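Local coordinates for lactococcal prophage ps3 protein 05 (Staphylococcus epidermidis ATCC 12228, PDB 3G8W), which probably transfers an acetyl group from acetyl-CoA to an unspecified acceptor, as a member of the GNAT acetyltransferase family, at residues Ile97-Arg100 with Glu101-His105; Val78-Cys81 with His82-Ile85; Ile107-Ala110 with Lys111-Ile115; Ile41-Leu44 with Lys45-Ser49. All coordinates share one frame; numbering follows the deposited sequence.

Contact 1 (Ile97-Arg100 with Glu101-His105)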
loop_
_atom_site.group_PDB
_atom_site.type_symbol
_atom_site.label_atom_id
_atom_site.label_comp_id
_atom_site.label_asym_id
_atom_site.label_seq_id
_atom_site.Cartn_x
_atom_site.Cartn_y
_atom_site.Cartn_z
ATOM N N ILE B 97 -14.196 -23.078 -10.713
ATOM C CA ILE B 97 -13.918 -23.155 -12.144
ATOM C C ILE B 97 -13.994 -21.743 -12.696
ATOM O O ILE B 97 -13.159 -21.326 -13.511
ATOM C CB ILE B 97 -14.906 -24.071 -12.882
ATOM C CG1 ILE B 97 -14.464 -25.527 -12.790
ATOM C CG2 ILE B 97 -14.988 -23.724 -14.341
ATOM C CD1 ILE B 97 -15.013 -26.259 -11.613
ATOM N N VAL B 98 -14.988 -21.009 -12.201
ATOM C CA VAL B 98 -15.284 -19.652 -12.630
ATOM C C VAL B 98 -14.253 -18.654 -12.112
ATOM O O VAL B 98 -13.789 -17.811 -12.868
ATOM C CB VAL B 98 -16.707 -19.241 -12.173
ATOM C CG1 VAL B 98 -16.993 -17.798 -12.503
ATOM C CG2 VAL B 98 -17.744 -20.146 -12.821
ATOM N N ASN B 99 -13.909 -18.733 -10.828
ATOM C CA ASN B 99 -12.932 -17.814 -10.246
ATOM C C ASN B 99 -11.572 -17.969 -10.938
ATOM O O ASN B 99 -10.938 -16.987 -11.299
ATOM C CB ASN B 99 -12.802 -18.037 -8.734
ATOM C CG ASN B 99 -12.243 -16.816 -8.000
ATOM O OD1 ASN B 99 -12.740 -15.699 -8.134
ATOM N ND2 ASN B 99 -11.217 -17.033 -7.203
ATOM N N ARG B 100 -11.139 -19.216 -11.134
ATOM C CA ARG B 100 -9.894 -19.516 -11.836
ATOM C C ARG B 100 -9.900 -18.831 -13.188
ATOM O O ARG B 100 -8.897 -18.275 -13.603
ATOM C CB ARG B 100 -9.688 -21.012 -11.979
ATOM C CG ARG B 100 -8.461 -21.390 -12.719
ATOM C CD ARG B 100 -8.229 -22.896 -12.717
ATOM N NE ARG B 100 -8.331 -23.510 -11.386
ATOM C CZ ARG B 100 -7.353 -23.555 -10.477
ATOM N NH1 ARG B 100 -6.169 -23.029 -10.725
ATOM N NH2 ARG B 100 -7.559 -24.130 -9.306
ATOM N N GLU B 101 -11.034 -18.830 -13.866
ATOM C CA GLU B 101 -11.109 -18.164 -15.154
ATOM C C GLU B 101 -10.990 -16.643 -14.984
ATOM O O GLU B 101 -10.343 -15.960 -15.784
ATOM C CB GLU B 101 -12.398 -18.548 -15.857
ATOM C CG GLU B 101 -12.326 -18.515 -17.353
ATOM C CD GLU B 101 -13.653 -18.927 -17.980
ATOM O OE1 GLU B 101 -14.237 -18.108 -18.747
ATOM O OE2 GLU B 101 -14.121 -20.070 -17.692
ATOM N N LEU B 102 -11.613 -16.122 -13.932
ATOM C CA LEU B 102 -11.514 -14.709 -13.592
ATOM C C LEU B 102 -10.059 -14.262 -13.278
ATOM O O LEU B 102 -9.595 -13.264 -13.844
ATOM C CB LEU B 102 -12.421 -14.430 -12.394
ATOM C CG LEU B 102 -13.106 -13.101 -12.093
ATOM C CD1 LEU B 102 -12.758 -12.728 -10.692
ATOM C CD2 LEU B 102 -12.728 -11.989 -13.023
ATOM N N ILE B 103 -9.350 -14.998 -12.394
ATOM C CA ILE B 103 -7.977 -14.630 -11.994
ATOM C C ILE B 103 -7.102 -14.581 -13.233
ATOM O O ILE B 103 -6.365 -13.619 -13.430
ATOM C CB ILE B 103 -7.372 -15.524 -10.847
ATOM C CG1 ILE B 103 -8.113 -15.302 -9.525
ATOM C CG2 ILE B 103 -5.889 -15.242 -10.610
ATOM C CD1 ILE B 103 -8.627 -13.888 -9.317
ATOM N N ASN B 104 -7.239 -15.578 -14.097
ATOM C CA ASN B 104 -6.541 -15.584 -15.370
ATOM C C ASN B 104 -6.786 -14.365 -16.242
ATOM O O ASN B 104 -5.838 -13.832 -16.805
ATOM C CB ASN B 104 -6.829 -16.851 -16.140
ATOM C CG ASN B 104 -5.815 -17.959 -15.852
ATOM O OD1 ASN B 104 -5.665 -18.871 -16.663
ATOM N ND2 ASN B 104 -5.114 -17.890 -14.718
ATOM N N HIS B 105 -8.032 -13.910 -16.337
ATOM C CA HIS B 105 -8.355 -12.723 -17.127
ATOM C C HIS B 105 -7.556 -11.576 -16.532
ATOM O O HIS B 105 -6.897 -10.812 -17.251
ATOM C CB HIS B 105 -9.859 -12.414 -17.057
ATOM C CG HIS B 105 -10.308 -11.295 -17.952
ATOM N ND1 HIS B 105 -10.029 -9.967 -17.695
ATOM C CD2 HIS B 105 -11.052 -11.305 -19.085
ATOM C CE1 HIS B 105 -10.555 -9.210 -18.643
ATOM N NE2 HIS B 105 -11.187 -9.997 -19.493
#

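Contact 2 (Val78-Cys81 with His82-Ile85)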
loop_
_atom_site.group_PDB
_atom_site.type_symbol
_atom_site.label_atom_id
_atom_site.label_comp_id
_atom_site.label_asym_id
_atom_site.label_seq_id
_atom_site.Cartn_x
_atom_site.Cartn_y
_atom_site.Cartn_z
ATOM N N VAL B 78 5.284 6.919 -7.102
ATOM C CA VAL B 78 6.589 7.013 -7.756
ATOM C C VAL B 78 7.418 5.719 -7.621
ATOM O O VAL B 78 7.647 5.226 -6.512
ATOM C CB VAL B 78 7.369 8.184 -7.198
ATOM C CG1 VAL B 78 8.767 8.223 -7.796
ATOM C CG2 VAL B 78 6.634 9.465 -7.510
ATOM N N GLY B 79 7.824 5.170 -8.767
ATOM C CA GLY B 79 8.624 3.946 -8.852
ATOM C C GLY B 79 7.935 2.636 -8.517
ATOM O O GLY B 79 8.600 1.627 -8.287
ATOM N N LYS B 80 6.612 2.638 -8.463
ATOM C CA LYS B 80 5.888 1.467 -7.998
ATOM C C LYS B 80 4.814 0.941 -8.958
ATOM O O LYS B 80 4.095 -0.022 -8.639
ATOM C CB LYS B 80 5.363 1.714 -6.589
ATOM C CG LYS B 80 6.538 1.910 -5.669
ATOM C CD LYS B 80 6.269 1.664 -4.222
ATOM C CE LYS B 80 7.541 1.191 -3.496
ATOM N NZ LYS B 80 8.607 2.246 -3.555
ATOM N N CYS B 81 4.772 1.520 -10.158
ATOM C CA CYS B 81 3.776 1.182 -11.177
ATOM C C CYS B 81 3.906 -0.171 -11.797
ATOM O O CYS B 81 2.976 -0.624 -12.450
ATOM C CB CYS B 81 3.801 2.186 -12.305
ATOM S SG CYS B 81 2.933 3.621 -11.816
ATOM N N HIS B 82 5.043 -0.827 -11.607
ATOM C CA HIS B 82 5.182 -2.163 -12.146
ATOM C C HIS B 82 4.465 -3.190 -11.268
ATOM O O HIS B 82 4.448 -4.355 -11.590
ATOM C CB HIS B 82 6.650 -2.503 -12.317
ATOM C CG HIS B 82 7.381 -2.556 -11.028
ATOM N ND1 HIS B 82 7.522 -1.452 -10.219
ATOM C CD2 HIS B 82 7.953 -3.586 -10.365
ATOM C CE1 HIS B 82 8.184 -1.791 -9.128
ATOM N NE2 HIS B 82 8.454 -3.081 -9.190
ATOM N N LYS B 83 3.860 -2.762 -10.168
ATOM C CA LYS B 83 3.267 -3.707 -9.192
ATOM C C LYS B 83 1.800 -3.472 -8.941
ATOM O O LYS B 83 1.291 -2.369 -9.148
ATOM C CB LYS B 83 3.944 -3.579 -7.840
ATOM C CG LYS B 83 5.301 -4.122 -7.763
ATOM C CD LYS B 83 6.139 -3.214 -6.939
ATOM C CE LYS B 83 5.683 -3.127 -5.491
ATOM N NZ LYS B 83 6.660 -2.378 -4.611
ATOM N N ALA B 84 1.118 -4.493 -8.447
ATOM C CA ALA B 84 -0.308 -4.340 -8.193
ATOM C C ALA B 84 -0.780 -5.344 -7.186
ATOM O O ALA B 84 -0.186 -6.396 -7.056
ATOM C CB ALA B 84 -1.122 -4.466 -9.515
ATOM N N ILE B 85 -1.860 -5.008 -6.499
ATOM C CA ILE B 85 -2.416 -5.844 -5.461
ATOM C C ILE B 85 -3.746 -6.337 -5.952
ATOM O O ILE B 85 -4.508 -5.568 -6.549
ATOM C CB ILE B 85 -2.737 -5.019 -4.197
ATOM C CG1 ILE B 85 -1.521 -4.225 -3.703
ATOM C CG2 ILE B 85 -3.184 -5.918 -3.097
ATOM C CD1 ILE B 85 -0.305 -5.066 -3.379
#

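Contact 3 (Ile107-Ala110 with Lys111-Ile115)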
loop_
_atom_site.group_PDB
_atom_site.type_symbol
_atom_site.label_atom_id
_atom_site.label_comp_id
_atom_site.label_asym_id
_atom_site.label_seq_id
_atom_site.Cartn_x
_atom_site.Cartn_y
_atom_site.Cartn_z
ATOM N N ILE B 107 -4.887 -11.616 -14.820
ATOM C CA ILE B 107 -3.468 -11.719 -15.120
ATOM C C ILE B 107 -3.176 -11.198 -16.523
ATOM O O ILE B 107 -2.236 -10.416 -16.717
ATOM C CB ILE B 107 -2.919 -13.140 -14.920
ATOM C CG1 ILE B 107 -2.941 -13.493 -13.428
ATOM C CG2 ILE B 107 -1.499 -13.221 -15.423
ATOM C CD1 ILE B 107 -2.484 -14.899 -13.116
ATOM N N GLN B 108 -4.002 -11.586 -17.491
ATOM C CA GLN B 108 -3.779 -11.156 -18.859
ATOM C C GLN B 108 -3.842 -9.641 -18.981
ATOM O O GLN B 108 -3.054 -9.045 -19.713
ATOM C CB GLN B 108 -4.754 -11.820 -19.833
ATOM C CG GLN B 108 -4.252 -11.847 -21.295
ATOM C CD GLN B 108 -2.881 -12.533 -21.441
ATOM O OE1 GLN B 108 -2.484 -13.357 -20.604
ATOM N NE2 GLN B 108 -2.159 -12.192 -22.501
ATOM N N TYR B 109 -4.777 -9.033 -18.259
ATOM C CA TYR B 109 -4.908 -7.591 -18.229
ATOM C C TYR B 109 -3.648 -6.932 -17.635
ATOM O O TYR B 109 -3.144 -5.927 -18.174
ATOM C CB TYR B 109 -6.134 -7.201 -17.419
ATOM C CG TYR B 109 -6.251 -5.708 -17.231
ATOM C CD1 TYR B 109 -5.752 -5.081 -16.077
ATOM C CD2 TYR B 109 -6.846 -4.904 -18.226
ATOM C CE1 TYR B 109 -5.863 -3.701 -15.909
ATOM C CE2 TYR B 109 -6.958 -3.528 -18.071
ATOM C CZ TYR B 109 -6.472 -2.937 -16.916
ATOM O OH TYR B 109 -6.592 -1.579 -16.774
ATOM N N ALA B 110 -3.159 -7.503 -16.523
ATOM C CA ALA B 110 -1.955 -7.013 -15.842
ATOM C C ALA B 110 -0.799 -6.924 -16.828
ATOM O O ALA B 110 -0.236 -5.836 -17.015
ATOM C CB ALA B 110 -1.581 -7.896 -14.657
ATOM N N LYS B 111 -0.471 -8.063 -17.455
ATOM C CA LYS B 111 0.563 -8.133 -18.486
ATOM C C LYS B 111 0.397 -6.989 -19.476
ATOM O O LYS B 111 1.364 -6.320 -19.815
ATOM C CB LYS B 111 0.495 -9.455 -19.260
ATOM C CG LYS B 111 0.833 -10.729 -18.489
ATOM C CD LYS B 111 1.461 -11.787 -19.414
ATOM C CE LYS B 111 2.814 -11.272 -19.975
ATOM N NZ LYS B 111 3.507 -12.171 -20.959
ATOM N N GLU B 112 -0.839 -6.763 -19.923
ATOM C CA GLU B 112 -1.130 -5.797 -20.982
ATOM C C GLU B 112 -1.019 -4.351 -20.492
ATOM O O GLU B 112 -0.989 -3.421 -21.279
ATOM C CB GLU B 112 -2.505 -6.082 -21.632
ATOM C CG GLU B 112 -2.608 -7.452 -22.352
ATOM C CD GLU B 112 -4.047 -7.889 -22.687
ATOM O OE1 GLU B 112 -4.698 -7.254 -23.531
ATOM O OE2 GLU B 112 -4.527 -8.897 -22.126
ATOM N N GLN B 113 -0.938 -4.167 -19.188
ATOM C CA GLN B 113 -0.660 -2.854 -18.632
ATOM C C GLN B 113 0.783 -2.750 -18.208
ATOM O O GLN B 113 1.157 -1.794 -17.534
ATOM C CB GLN B 113 -1.531 -2.602 -17.407
ATOM C CG GLN B 113 -3.012 -2.733 -17.655
ATOM C CD GLN B 113 -3.505 -1.744 -18.678
ATOM O OE1 GLN B 113 -3.211 -0.545 -18.598
ATOM N NE2 GLN B 113 -4.262 -2.238 -19.648
ATOM N N ASN B 114 1.588 -3.741 -18.582
ATOM C CA ASN B 114 2.986 -3.833 -18.145
ATOM C C ASN B 114 3.208 -3.952 -16.621
ATOM O O ASN B 114 4.299 -3.684 -16.119
ATOM C CB ASN B 114 3.799 -2.669 -18.707
ATOM C CG ASN B 114 3.665 -2.541 -20.198
ATOM O OD1 ASN B 114 3.770 -3.528 -20.932
ATOM N ND2 ASN B 114 3.411 -1.320 -20.662
ATOM N N ILE B 115 2.176 -4.354 -15.893
ATOM C CA ILE B 115 2.345 -4.692 -14.497
ATOM C C ILE B 115 3.198 -5.958 -14.390
ATOM O O ILE B 115 2.832 -7.010 -14.889
ATOM C CB ILE B 115 0.973 -4.825 -13.789
ATOM C CG1 ILE B 115 0.271 -3.446 -13.783
ATOM C CG2 ILE B 115 1.130 -5.442 -12.375
ATOM C CD1 ILE B 115 -1.280 -3.463 -13.690
#

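Contact 4 (Ile41-Leu44 with Lys45-Ser49)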
loop_
_atom_site.group_PDB
_atom_site.type_symbol
_atom_site.label_atom_id
_atom_site.label_comp_id
_atom_site.label_asym_id
_atom_site.label_seq_id
_atom_site.Cartn_x
_atom_site.Cartn_y
_atom_site.Cartn_z
ATOM N N ILE B 41 -19.842 3.422 0.493
ATOM C CA ILE B 41 -20.383 3.393 -0.868
ATOM C C ILE B 41 -19.682 4.438 -1.744
ATOM O O ILE B 41 -19.704 4.360 -2.979
ATOM C CB ILE B 41 -21.927 3.621 -0.828
ATOM C CG1 ILE B 41 -22.637 2.308 -0.463
ATOM C CG2 ILE B 41 -22.457 4.184 -2.151
ATOM C CD1 ILE B 41 -23.939 2.477 0.298
ATOM N N ASP B 42 -19.053 5.406 -1.084
ATOM C CA ASP B 42 -18.244 6.420 -1.750
ATOM C C ASP B 42 -17.021 5.783 -2.418
ATOM O O ASP B 42 -16.900 5.833 -3.647
ATOM C CB ASP B 42 -17.817 7.506 -0.753
ATOM C CG ASP B 42 -18.845 7.728 0.357
ATOM O OD1 ASP B 42 -19.508 8.799 0.377
ATOM O OD2 ASP B 42 -18.989 6.814 1.205
ATOM N N ARG B 43 -16.146 5.163 -1.613
ATOM C CA ARG B 43 -14.916 4.529 -2.099
ATOM C C ARG B 43 -15.224 3.575 -3.242
ATOM O O ARG B 43 -14.422 3.393 -4.162
ATOM C CB ARG B 43 -14.210 3.765 -0.957
ATOM C CG ARG B 43 -12.660 3.630 -1.052
ATOM C CD ARG B 43 -11.916 5.004 -1.061
ATOM N NE ARG B 43 -12.784 6.136 -0.684
ATOM C CZ ARG B 43 -12.490 7.434 -0.831
ATOM N NH1 ARG B 43 -13.371 8.361 -0.456
ATOM N NH2 ARG B 43 -11.323 7.812 -1.347
ATOM N N LEU B 44 -16.410 2.984 -3.174
ATOM C CA LEU B 44 -16.832 1.984 -4.127
ATOM C C LEU B 44 -17.098 2.639 -5.466
ATOM O O LEU B 44 -16.539 2.246 -6.491
ATOM C CB LEU B 44 -18.096 1.307 -3.613
ATOM C CG LEU B 44 -18.017 -0.210 -3.508
ATOM C CD1 LEU B 44 -17.177 -0.629 -2.299
ATOM C CD2 LEU B 44 -19.411 -0.767 -3.407
ATOM N N LYS B 45 -17.952 3.656 -5.427
ATOM C CA LYS B 45 -18.309 4.444 -6.602
ATOM C C LYS B 45 -17.031 5.033 -7.202
ATOM O O LYS B 45 -16.855 5.054 -8.426
ATOM C CB LYS B 45 -19.298 5.537 -6.204
ATOM C CG LYS B 45 -20.597 5.529 -6.989
ATOM C CD LYS B 45 -21.718 6.131 -6.155
ATOM C CE LYS B 45 -23.048 6.060 -6.873
ATOM N NZ LYS B 45 -24.154 6.569 -6.021
ATOM N N THR B 46 -16.141 5.480 -6.318
ATOM C CA THR B 46 -14.799 5.898 -6.689
ATOM C C THR B 46 -14.117 4.796 -7.502
ATOM O O THR B 46 -13.802 5.005 -8.676
ATOM C CB THR B 46 -13.942 6.235 -5.429
ATOM O OG1 THR B 46 -14.625 7.192 -4.608
ATOM C CG2 THR B 46 -12.582 6.790 -5.813
ATOM N N ILE B 47 -13.930 3.622 -6.888
ATOM C CA ILE B 47 -13.207 2.523 -7.520
ATOM C C ILE B 47 -13.844 2.143 -8.854
ATOM O O ILE B 47 -13.148 1.940 -9.849
ATOM C CB ILE B 47 -13.099 1.292 -6.589
ATOM C CG1 ILE B 47 -12.425 1.666 -5.261
ATOM C CG2 ILE B 47 -12.305 0.171 -7.263
ATOM C CD1 ILE B 47 -12.608 0.639 -4.136
ATOM N N LEU B 48 -15.170 2.095 -8.866
ATOM C CA LEU B 48 -15.940 1.672 -10.032
ATOM C C LEU B 48 -15.838 2.600 -11.258
ATOM O O LEU B 48 -16.064 2.162 -12.401
ATOM C CB LEU B 48 -17.404 1.477 -9.634
ATOM C CG LEU B 48 -17.728 0.208 -8.855
ATOM C CD1 LEU B 48 -19.042 0.364 -8.138
ATOM C CD2 LEU B 48 -17.758 -0.990 -9.790
ATOM N N SER B 49 -15.515 3.873 -11.012
ATOM C CA SER B 49 -15.297 4.865 -12.066
ATOM C C SER B 49 -14.004 4.602 -12.855
ATOM O O SER B 49 -13.082 3.943 -12.368
ATOM C CB SER B 49 -15.255 6.266 -11.449
ATOM O OG SER B 49 -15.472 7.277 -12.426
#

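Contact 1 (Ile97-Arg100 with Glu101-His105)
Asn99 and Leu102 meet on the inward side of helix 96-112, three residues apart along one continuous run of backbone. From CB, the Asn99 side chain sets out away from the following turn, and CG stands opposite the backbone N (chi1 -158°). At its tip the amide swings back: OD1 lies 3.9 Å from Leu102 CD1, the two side chains crossing at a slant, while ND2 turns to Asn89 OD1 and is hydrogen-bonded there. The Asn99 carbonyl works as well, taking Ile103 N at 2.8 Å, and Leu102 CB sits beside the same Asn99 O. Around it the helix repeats the bond from Glu101 N to Ile97 O, from Leu102 N to Val98 O and from Asn104 N to Arg100 O.

Leucine and isoleucine suit the buried side, where Leu102 packs on Phe58 and Ile103 on Phe132 of helix 127-136. Arg100 is only partly exposed, bends at chi3 and lies along helix 127-136, its NH1 bonded to Ser135 OG. Hydrocarbon thus faces the sheet and helix 127-136, and the one amide buried among it has its polar end paired with Asn89, which probably fixes how that amide is turned.

Contact 2 (Val78-Cys81 with His82-Ile85)
Gly79 O lies at the edge of the His82 ring, near its plane, 3.5 Å from CE1. Gly79 itself has a positive phi of 72°, a backbone shape that glycine adopts easily, and it brings the chain round into the turn that follows.

Next comes Lys80, whose carbonyl closes a type I beta turn running to Lys83: Lys83 N donates to Lys80 O at 3.1 Å, approaching from above the carbonyl plane. The turn ends the loop after strand 65-74 and leads directly into strand 83-91, the fourth strand across the mixed sheet of this GNAT-type fold. It also sets the two lysines side by side and pointing the same way, with Lys80 CE 3.8 Å from Lys83 NZ. Their ammonium nitrogens, Lys80 NZ and Lys83 NZ, are 5.1 Å apart, a like-charge proximity probably eased by anions: Lys83 NZ is hydrogen-bonded to Ala147 O and salt-bridged to Glu144, both of the second subunit, and Lys80 NZ, hydrogen-bonded to Ser148 OG of the second subunit, is salt-bridged to the sulfonate of a bound buffer molecule, NHE.

Cys81, the second residue of the turn, uses its backbone O to accept from Gln74 NE2. Beyond it, His82 carries CG between its backbone N and carbonyl carbon (chi1 64°), which swings the ring back over the turn; Lys83 CG lies over one face of the ring, toward its rim, while NE2 bonds to Asn146 O of the second subunit.

Contact 3 (Ile107-Ala110 with Lys111-Ile115)
This is the C-terminal end of helix 96-112, a local contact in which the last helical turn unwinds into the loop before strand 117-123. Across it, Tyr109 pairs with Gln113. Gln113 CG lies over one face of the ring, 3.7 Å from its centroid, in a CH-pi contact displaced toward the rim. From there the glutamine amide continues across the phenol with its plane only 18° from that of the ring, bringing NE2 near Tyr109 CE2. A bend at chi2 of Gln113 (-61°) folds the chain over the ring. A flat amide on a flexible chain suits this place, since it can lie on an aromatic face and still end in a polar group. The tyrosine ring is also met edge-to-face by Phe58.

At the backbone, Lys111 N bonds to Ile107 O at 3.0 Å. Ala110 O then takes two donors, Gln113 N at 2.8 Å and Ile115 N at 3.0 Å, which arrive from opposite faces of its carbonyl plane. The small Ala110 CB lets Ile115 fold back, the two CB atoms 4.1 Å apart, and both residues are buried toward the sheet. Asn114 has a positive phi (61°), which asparagine tolerates better than most residues other than glycine. With Asn114 N bonded to Lys111 O, this is a Schellman motif closing the helix of a beta-alpha-beta unit.

Contact 4 (Ile41-Leu44 with Lys45-Ser49)
Thr46 and Arg43 lie on the same flank of helix 41-48, with Thr46 OG1 over one face of the Arg43 guanidinium, 4.3 Å from Arg43 CZ. That hydroxyl is spoken for: Thr46 OG1 donates to Asp42 O at 2.8 Å from above the carbonyl plane, while Thr46 N bonds to the same Asp42 O, also at 2.8 Å. One carbonyl is thus gripped twice by a single residue. The torsion makes this possible, for OG1 sits opposite the carbonyl carbon (chi1 -54°) and is directed back toward the preceding turn. A threonine suits such a spot because it can pay for its hydroxyl within the helix itself.

Arg43 sets off away from the next turn, and its long chain combines hydrocarbon that can pack on Trp55 with a charged far end, in keeping with an exposed position. Round the helix, the Leu48 side chain lies near the carbonyl of Leu44, whose O accepts Leu48 N at 2.7 Å. Lys45 extends beyond CG into an exposed position, a natural place for a long charged chain.

Leu44 and Leu48 are buried against Leu15 of helix 15-24, and Leu48 also reaches Ile57 of strand 55-62. Arg43 and Ile47 pack on Trp55 of that strand, so helix 41-48 rests on both helix 15-24 and strand 55-62.

Contacts 1 and 3 lie on one helix, 96-112, with centres about 15 Å apart: the first is a regular helical stretch whose buried side faces strands and helix 127-136, the second its unwinding end. Contact 2 is the turn leading into the strand that precedes this helix, and it touches contact 3 where Ile115 CG2 packs 3.8 Å from Ala84 CB. Contact 4 stands apart on helix 41-48, touching none of the others. All four mix buried with exposed residues. In contacts 1, 3 and 4 apolar side chains turn inward while charged ones tend to the open flanks; contact 2, a turn, instead directs its lysines and histidine to the second subunit.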